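PDB 2I6X: hydrolase, haloacid dehalogenase-like family from Porphyromonas gingivalis, which is probably a hydrolase of the haloacid dehalogenase (HAD) superfamily, its natural substrate not established. Local coordinates for residues Arg6-Asp11 with Tyr105-Leu110; Met165-Thr170 with Leu186-Tyr191. One frame throughout, in Å; residues are numbered along the deposited sequence.

Interaction 1. Residues Arg6-Asp11 with Tyr105-Leu110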
loop_
_atom_site.group_PDB
_atom_site.type_symbol
_atom_site.label_atom_id
_atom_site.label_comp_id
_atom_site.label_asym_id
_atom_site.label_seq_id
_atom_site.Cartn_x
_atom_site.Cartn_y
_atom_site.Cartn_z
ATOM N N ARG A 6 -8.608 -18.858 5.209
ATOM C CA ARG A 6 -7.813 -18.863 6.443
ATOM C C ARG A 6 -6.959 -17.585 6.600
ATOM O O ARG A 6 -6.636 -17.177 7.720
ATOM C CB ARG A 6 -6.875 -20.077 6.465
ATOM C CG ARG A 6 -7.558 -21.439 6.562
ATOM C CD ARG A 6 -6.631 -22.421 7.282
ATOM N NE ARG A 6 -6.962 -23.830 7.041
ATOM C CZ ARG A 6 -7.957 -24.498 7.629
ATOM N NH1 ARG A 6 -8.755 -23.894 8.510
ATOM N NH2 ARG A 6 -8.160 -25.779 7.331
ATOM N N ASN A 7 -6.587 -16.981 5.467
ATOM C CA ASN A 7 -5.705 -15.829 5.430
ATOM C C ASN A 7 -6.345 -14.700 4.626
ATOM O O ASN A 7 -7.071 -14.953 3.661
ATOM C CB ASN A 7 -4.347 -16.180 4.809
ATOM C CG ASN A 7 -3.912 -17.609 5.102
ATOM O OD1 ASN A 7 -3.543 -17.945 6.232
ATOM N ND2 ASN A 7 -3.957 -18.458 4.084
ATOM N N ILE A 8 -6.095 -13.460 5.035
ATOM C CA ILE A 8 -6.604 -12.333 4.298
ATOM C C ILE A 8 -5.451 -11.361 4.150
ATOM O O ILE A 8 -4.766 -11.072 5.126
ATOM C CB ILE A 8 -7.806 -11.628 5.022
ATOM C CG1 ILE A 8 -8.918 -12.618 5.391
ATOM C CG2 ILE A 8 -8.385 -10.501 4.162
ATOM C CD1 ILE A 8 -9.679 -12.188 6.608
ATOM N N VAL A 9 -5.255 -10.857 2.932
ATOM C CA VAL A 9 -4.174 -9.938 2.586
ATOM C C VAL A 9 -4.818 -8.663 2.082
ATOM O O VAL A 9 -5.702 -8.712 1.234
ATOM C CB VAL A 9 -3.273 -10.516 1.442
ATOM C CG1 VAL A 9 -2.188 -9.494 1.027
ATOM C CG2 VAL A 9 -2.637 -11.828 1.862
ATOM N N PHE A 10 -4.378 -7.522 2.606
ATOM C CA PHE A 10 -4.937 -6.228 2.247
ATOM C C PHE A 10 -3.882 -5.386 1.575
ATOM O O PHE A 10 -2.714 -5.431 1.968
ATOM C CB PHE A 10 -5.364 -5.484 3.516
ATOM C CG PHE A 10 -6.467 -6.150 4.275
ATOM C CD1 PHE A 10 -7.794 -5.745 4.102
ATOM C CD2 PHE A 10 -6.192 -7.161 5.184
ATOM C CE1 PHE A 10 -8.824 -6.360 4.808
ATOM C CE2 PHE A 10 -7.211 -7.782 5.873
ATOM C CZ PHE A 10 -8.531 -7.376 5.684
ATOM N N ASP A 11 -4.277 -4.583 0.591
ATOM C CA ASP A 11 -3.426 -3.433 0.209
ATOM C C ASP A 11 -3.672 -2.303 1.235
ATOM O O ASP A 11 -4.630 -2.345 1.993
ATOM C CB ASP A 11 -3.781 -2.972 -1.206
ATOM C CG ASP A 11 -2.768 -2.014 -1.809
ATOM O OD1 ASP A 11 -1.646 -1.801 -1.273
ATOM O OD2 ASP A 11 -3.129 -1.445 -2.864
ATOM N N TYR A 105 -8.301 -15.267 11.796
ATOM C CA TYR A 105 -7.607 -15.280 10.513
ATOM C C TYR A 105 -6.191 -14.826 10.733
ATOM O O TYR A 105 -5.894 -14.074 11.688
ATOM C CB TYR A 105 -8.272 -14.326 9.489
ATOM C CG TYR A 105 -9.681 -14.723 9.157
ATOM C CD1 TYR A 105 -9.937 -15.713 8.202
ATOM C CD2 TYR A 105 -10.768 -14.126 9.818
ATOM C CE1 TYR A 105 -11.227 -16.108 7.913
ATOM C CE2 TYR A 105 -12.086 -14.520 9.544
ATOM C CZ TYR A 105 -12.308 -15.527 8.590
ATOM O OH TYR A 105 -13.607 -15.934 8.306
ATOM N N ARG A 106 -5.335 -15.272 9.826
ATOM C CA ARG A 106 -4.037 -14.693 9.663
ATOM C C ARG A 106 -4.165 -13.518 8.683
ATOM O O ARG A 106 -4.753 -13.663 7.608
ATOM C CB ARG A 106 -3.077 -15.758 9.168
ATOM C CG ARG A 106 -2.785 -16.793 10.223
ATOM C CD ARG A 106 -1.758 -17.783 9.738
ATOM N NE ARG A 106 -0.404 -17.232 9.696
ATOM C CZ ARG A 106 0.521 -17.598 8.808
ATOM N NH1 ARG A 106 0.232 -18.495 7.862
ATOM N NH2 ARG A 106 1.729 -17.045 8.847
ATOM N N LEU A 107 -3.637 -12.360 9.077
ATOM C CA LEU A 107 -3.837 -11.111 8.370
ATOM C C LEU A 107 -2.512 -10.564 7.915
ATOM O O LEU A 107 -1.547 -10.540 8.672
ATOM C CB LEU A 107 -4.507 -10.083 9.287
ATOM C CG LEU A 107 -5.859 -10.501 9.856
ATOM C CD1 LEU A 107 -6.391 -9.437 10.784
ATOM C CD2 LEU A 107 -6.867 -10.838 8.739
ATOM N N PHE A 108 -2.473 -10.116 6.667
ATOM C CA PHE A 108 -1.255 -9.626 6.049
ATOM C C PHE A 108 -1.534 -8.353 5.264
ATOM O O PHE A 108 -2.640 -8.140 4.804
ATOM C CB PHE A 108 -0.670 -10.712 5.154
ATOM C CG PHE A 108 -0.427 -12.002 5.883
ATOM C CD1 PHE A 108 0.753 -12.193 6.611
ATOM C CD2 PHE A 108 -1.394 -13.007 5.881
ATOM C CE1 PHE A 108 0.961 -13.367 7.317
ATOM C CE2 PHE A 108 -1.175 -14.192 6.565
ATOM C CZ PHE A 108 0.001 -14.372 7.284
ATOM N N LEU A 109 -0.524 -7.498 5.158
ATOM C CA LEU A 109 -0.572 -6.360 4.258
ATOM C C LEU A 109 0.403 -6.588 3.092
ATOM O O LEU A 109 1.564 -6.962 3.303
ATOM C CB LEU A 109 -0.252 -5.057 5.000
ATOM C CG LEU A 109 -0.489 -3.740 4.236
ATOM C CD1 LEU A 109 -1.936 -3.254 4.354
ATOM C CD2 LEU A 109 0.506 -2.636 4.698
ATOM N N LEU A 110 -0.068 -6.394 1.863
ATOM C CA LEU A 110 0.847 -6.414 0.728
ATOM C C LEU A 110 0.654 -5.099 -0.023
ATOM O O LEU A 110 -0.358 -4.874 -0.681
ATOM C CB LEU A 110 0.672 -7.640 -0.186
ATOM C CG LEU A 110 1.528 -7.643 -1.458
ATOM C CD1 LEU A 110 2.985 -7.711 -1.070
ATOM C CD2 LEU A 110 1.167 -8.776 -2.477
#

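Interaction 2. Residues Met165-Thr170 with Leu186-Tyr191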
loop_
_atom_site.group_PDB
_atom_site.type_symbol
_atom_site.label_atom_id
_atom_site.label_comp_id
_atom_site.label_asym_id
_atom_site.label_seq_id
_atom_site.Cartn_x
_atom_site.Cartn_y
_atom_site.Cartn_z
HETATM N N MSE A 165 1.297 -19.074 3.595
HETATM C CA MSE A 165 -0.089 -19.041 3.143
HETATM C C MSE A 165 -0.284 -19.834 1.851
HETATM O O MSE A 165 0.501 -19.718 0.898
HETATM C CB MSE A 165 -0.558 -17.596 2.958
HETATM C CG MSE A 165 0.131 -16.856 1.817
HETATM SE SE MSE A 165 -0.476 -15.005 1.645
HETATM C CE MSE A 165 0.042 -14.239 3.359
ATOM N N LYS A 166 -1.317 -20.669 1.843
ATOM C CA LYS A 166 -1.805 -21.299 0.614
ATOM C C LYS A 166 -2.697 -20.293 -0.129
ATOM O O LYS A 166 -3.655 -19.756 0.454
ATOM C CB LYS A 166 -2.574 -22.579 0.947
ATOM C CG LYS A 166 -1.740 -23.595 1.701
ATOM C CD LYS A 166 -2.428 -24.931 1.823
ATOM C CE LYS A 166 -1.804 -25.745 2.938
ATOM N NZ LYS A 166 -2.380 -27.125 3.024
ATOM N N PRO A 167 -2.359 -19.984 -1.395
ATOM C CA PRO A 167 -3.193 -19.046 -2.181
ATOM C C PRO A 167 -4.685 -19.405 -2.221
ATOM O O PRO A 167 -5.539 -18.521 -2.127
ATOM C CB PRO A 167 -2.557 -19.083 -3.578
ATOM C CG PRO A 167 -1.134 -19.486 -3.320
ATOM C CD PRO A 167 -1.178 -20.444 -2.157
ATOM N N GLU A 168 -5.018 -20.692 -2.334
ATOM C CA GLU A 168 -6.424 -21.048 -2.391
ATOM C C GLU A 168 -7.138 -20.916 -1.043
ATOM O O GLU A 168 -8.347 -21.093 -0.957
ATOM C CB GLU A 168 -6.641 -22.419 -3.011
ATOM C CG GLU A 168 -6.267 -23.587 -2.116
ATOM C CD GLU A 168 -4.822 -24.041 -2.306
ATOM O OE1 GLU A 168 -4.597 -25.273 -2.130
ATOM O OE2 GLU A 168 -3.943 -23.168 -2.644
ATOM N N GLU A 169 -6.394 -20.595 0.004
ATOM C CA GLU A 169 -7.003 -20.366 1.306
ATOM C C GLU A 169 -6.920 -18.894 1.687
ATOM O O GLU A 169 -7.208 -18.520 2.817
ATOM C CB GLU A 169 -6.313 -21.212 2.364
ATOM C CG GLU A 169 -6.443 -22.713 2.143
ATOM C CD GLU A 169 -5.932 -23.507 3.331
ATOM O OE1 GLU A 169 -5.169 -22.938 4.148
ATOM O OE2 GLU A 169 -6.303 -24.697 3.460
ATOM N N THR A 170 -6.525 -18.064 0.737
ATOM C CA THR A 170 -6.228 -16.669 1.024
ATOM C C THR A 170 -7.125 -15.736 0.227
ATOM O O THR A 170 -7.305 -15.932 -0.969
ATOM C CB THR A 170 -4.730 -16.351 0.736
ATOM O OG1 THR A 170 -3.903 -17.321 1.408
ATOM C CG2 THR A 170 -4.380 -14.978 1.215
ATOM N N LEU A 186 -1.956 -16.666 -9.625
ATOM C CA LEU A 186 -1.309 -17.447 -8.599
ATOM C C LEU A 186 -2.243 -18.312 -7.739
ATOM O O LEU A 186 -1.762 -19.065 -6.884
ATOM C CB LEU A 186 -0.453 -16.500 -7.722
ATOM C CG LEU A 186 0.732 -15.926 -8.515
ATOM C CD1 LEU A 186 1.454 -14.887 -7.687
ATOM C CD2 LEU A 186 1.694 -17.042 -9.040
ATOM N N GLY A 187 -3.559 -18.180 -7.932
ATOM C CA GLY A 187 -4.522 -19.032 -7.253
ATOM C C GLY A 187 -5.223 -18.419 -6.046
ATOM O O GLY A 187 -5.976 -19.124 -5.362
ATOM N N PHE A 188 -5.000 -17.120 -5.788
ATOM C CA PHE A 188 -5.736 -16.393 -4.734
ATOM C C PHE A 188 -7.220 -16.180 -5.043
ATOM O O PHE A 188 -7.607 -16.073 -6.207
ATOM C CB PHE A 188 -5.104 -15.023 -4.427
ATOM C CG PHE A 188 -3.716 -15.105 -3.858
ATOM C CD1 PHE A 188 -3.509 -15.029 -2.484
ATOM C CD2 PHE A 188 -2.602 -15.242 -4.697
ATOM C CE1 PHE A 188 -2.238 -15.097 -1.953
ATOM C CE2 PHE A 188 -1.320 -15.310 -4.178
ATOM C CZ PHE A 188 -1.123 -15.252 -2.804
ATOM N N HIS A 189 -8.032 -16.152 -3.980
ATOM C CA HIS A 189 -9.332 -15.466 -3.981
ATOM C C HIS A 189 -9.054 -13.982 -3.976
ATOM O O HIS A 189 -8.147 -13.532 -3.280
ATOM C CB HIS A 189 -10.177 -15.865 -2.775
ATOM C CG HIS A 189 -10.464 -17.328 -2.745
ATOM N ND1 HIS A 189 -11.476 -17.897 -3.491
ATOM C CD2 HIS A 189 -9.814 -18.353 -2.143
ATOM C CE1 HIS A 189 -11.457 -19.210 -3.323
ATOM N NE2 HIS A 189 -10.464 -19.512 -2.505
ATOM N N THR A 190 -9.783 -13.237 -4.801
ATOM C CA THR A 190 -9.545 -11.803 -4.879
ATOM C C THR A 190 -10.829 -11.029 -4.666
ATOM O O THR A 190 -11.935 -11.553 -4.870
ATOM C CB THR A 190 -8.865 -11.336 -6.216
ATOM O OG1 THR A 190 -9.706 -11.650 -7.331
ATOM C CG2 THR A 190 -7.465 -11.953 -6.414
ATOM N N TYR A 191 -10.669 -9.795 -4.209
ATOM C CA TYR A 191 -11.756 -8.812 -4.238
ATOM C C TYR A 191 -11.155 -7.453 -4.609
ATOM O O TYR A 191 -10.115 -7.100 -4.096
ATOM C CB TYR A 191 -12.508 -8.747 -2.911
ATOM C CG TYR A 191 -13.681 -7.801 -2.991
ATOM C CD1 TYR A 191 -14.911 -8.233 -3.489
ATOM C CD2 TYR A 191 -13.556 -6.462 -2.595
ATOM C CE1 TYR A 191 -15.978 -7.369 -3.587
ATOM C CE2 TYR A 191 -14.608 -5.589 -2.690
ATOM C CZ TYR A 191 -15.822 -6.043 -3.186
ATOM O OH TYR A 191 -16.892 -5.178 -3.277
#

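Interaction 1. Residues Arg6-Asp11 with Tyr105-Leu110
Strand 7-10 pairs in parallel with strand 106-110, in register from Asn-7 with Arg-106 to Phe-10 with Leu-109. The strand axes approach to 4.5 Å and cross at -25°. Five backbone hydrogen bonds alternate between the strands. Arg-106 N gives to Arg-6 O, and Ile-8 N to Arg-106 O at 2.9 Å. Phe-108 N then gives to Ile-8 O, Phe-10 N to Phe-108 O, and Leu-110 N to Phe-10 O at 2.8 Å.

On the sheet face carrying Ile-8, Leu-107 and Phe-10, the CD1 methyl of Ile-8 meets two side chains. Ile-8 CD1 sits over one face of the Tyr-105 ring, offset toward the rim, 3.9 Å from the centroid, a CH-pi contact. Ile-8 CD1 also lies 3.8 Å from CD2 of Leu-107, whose side chain runs beside that of Ile-8.

The other face carries Asn-7, Val-9, Arg-106 and Phe-108. Val-9 CG1 is anti to its own backbone N (chi1 176°) and meets Leu-110 CB at 3.6 Å. Val-9 CG2 rests on Phe-108 CB. The Arg-106 guanidinium lays one face against Phe-108 CZ at the ring edge, while its NH2 bonds to Ser-163 O. Asn-7 runs alongside Arg-106, its amide plane 88° from the guanidinium, and its ND2 bonds to Thr-170 OG1.

Helix 92-101 covers the Ile-8 face through Ile-98 and Leu-101. Helix 153-163 packs on Phe-108 and Leu-110. Strand 170-173 lies on the other edge of strand 7-10, which is the central strand of the five-stranded parallel sheet of the Rossmann-like HAD core.

Interaction 2. Residues Met165-Thr170 with Leu186-Tyr191
Pro-167 and Phe-188 form the apolar centre of this contact. CB of Pro-167 stands over the middle of the Phe-188 ring, 3.9 Å from the centroid and 8° off the normal, a CH-pi contact. CG2 of Thr-170 lies at the ring edge, in its plane, and Thr-170 CB is 3.7 Å from Phe-188 CD1. Selenomethionine Met-165 also comes to the edge, with SE 4.0 Å from Phe-188 CE1, a Met-aromatic contact.

Two weak hydrogen bonds tie in His-189. His-189 NE2 reaches Glu-168 O at 3.1 Å, and His-189 N reaches Thr-170 O, also at 3.1 Å. Both carbonyl oxygens lie at the edge of the imidazole, in its plane. Phe-188 CA adds a nearly straight CA-H...O contact to Pro-167 O at 3.4 Å.

Within 165-170, Lys-166 O accepts from Glu-169 N and from Thr-170 OG1 at 2.6 Å, on opposite faces of its plane. These bonds pin the 3-10 turn that presents Pro-167.

Gly-187 has positive phi in a Schellman motif just after helix 177-185. It brings its backbone close to Pro-167, with Pro-167 CB 3.7 Å from Gly-187 C. The contact joins the loop before strand 170-173 to the start of strand 189-191. These two strands are linked through helix 177-185 as a beta-alpha-beta crossover of the HAD core sheet.

Interactions 1 and 2 lie on the same parallel sheet, with centres about 10 Å apart. Strand 7-10 of interaction 1 sits beside strand 170-173, which begins at Thr-170 of interaction 2. Asn-7 ND2 and Thr-170 OG1 are 2.9 Å apart, a probable hydrogen bond, and Asn-7 N and Glu-169 O are 3.1 Å apart. Val-9 CG2 packs on Thr-170 CG2 at 3.7 Å. The Met-165 side chain also touches Phe-108, so it bridges both contacts. Asp-11, at the C-terminal end of strand 7-10, lies near Lys-150, Asp-174 and Asp-175, consistent with the acidic catalytic site of HAD enzymes; interaction 2 lies toward the opposite end of the sheet.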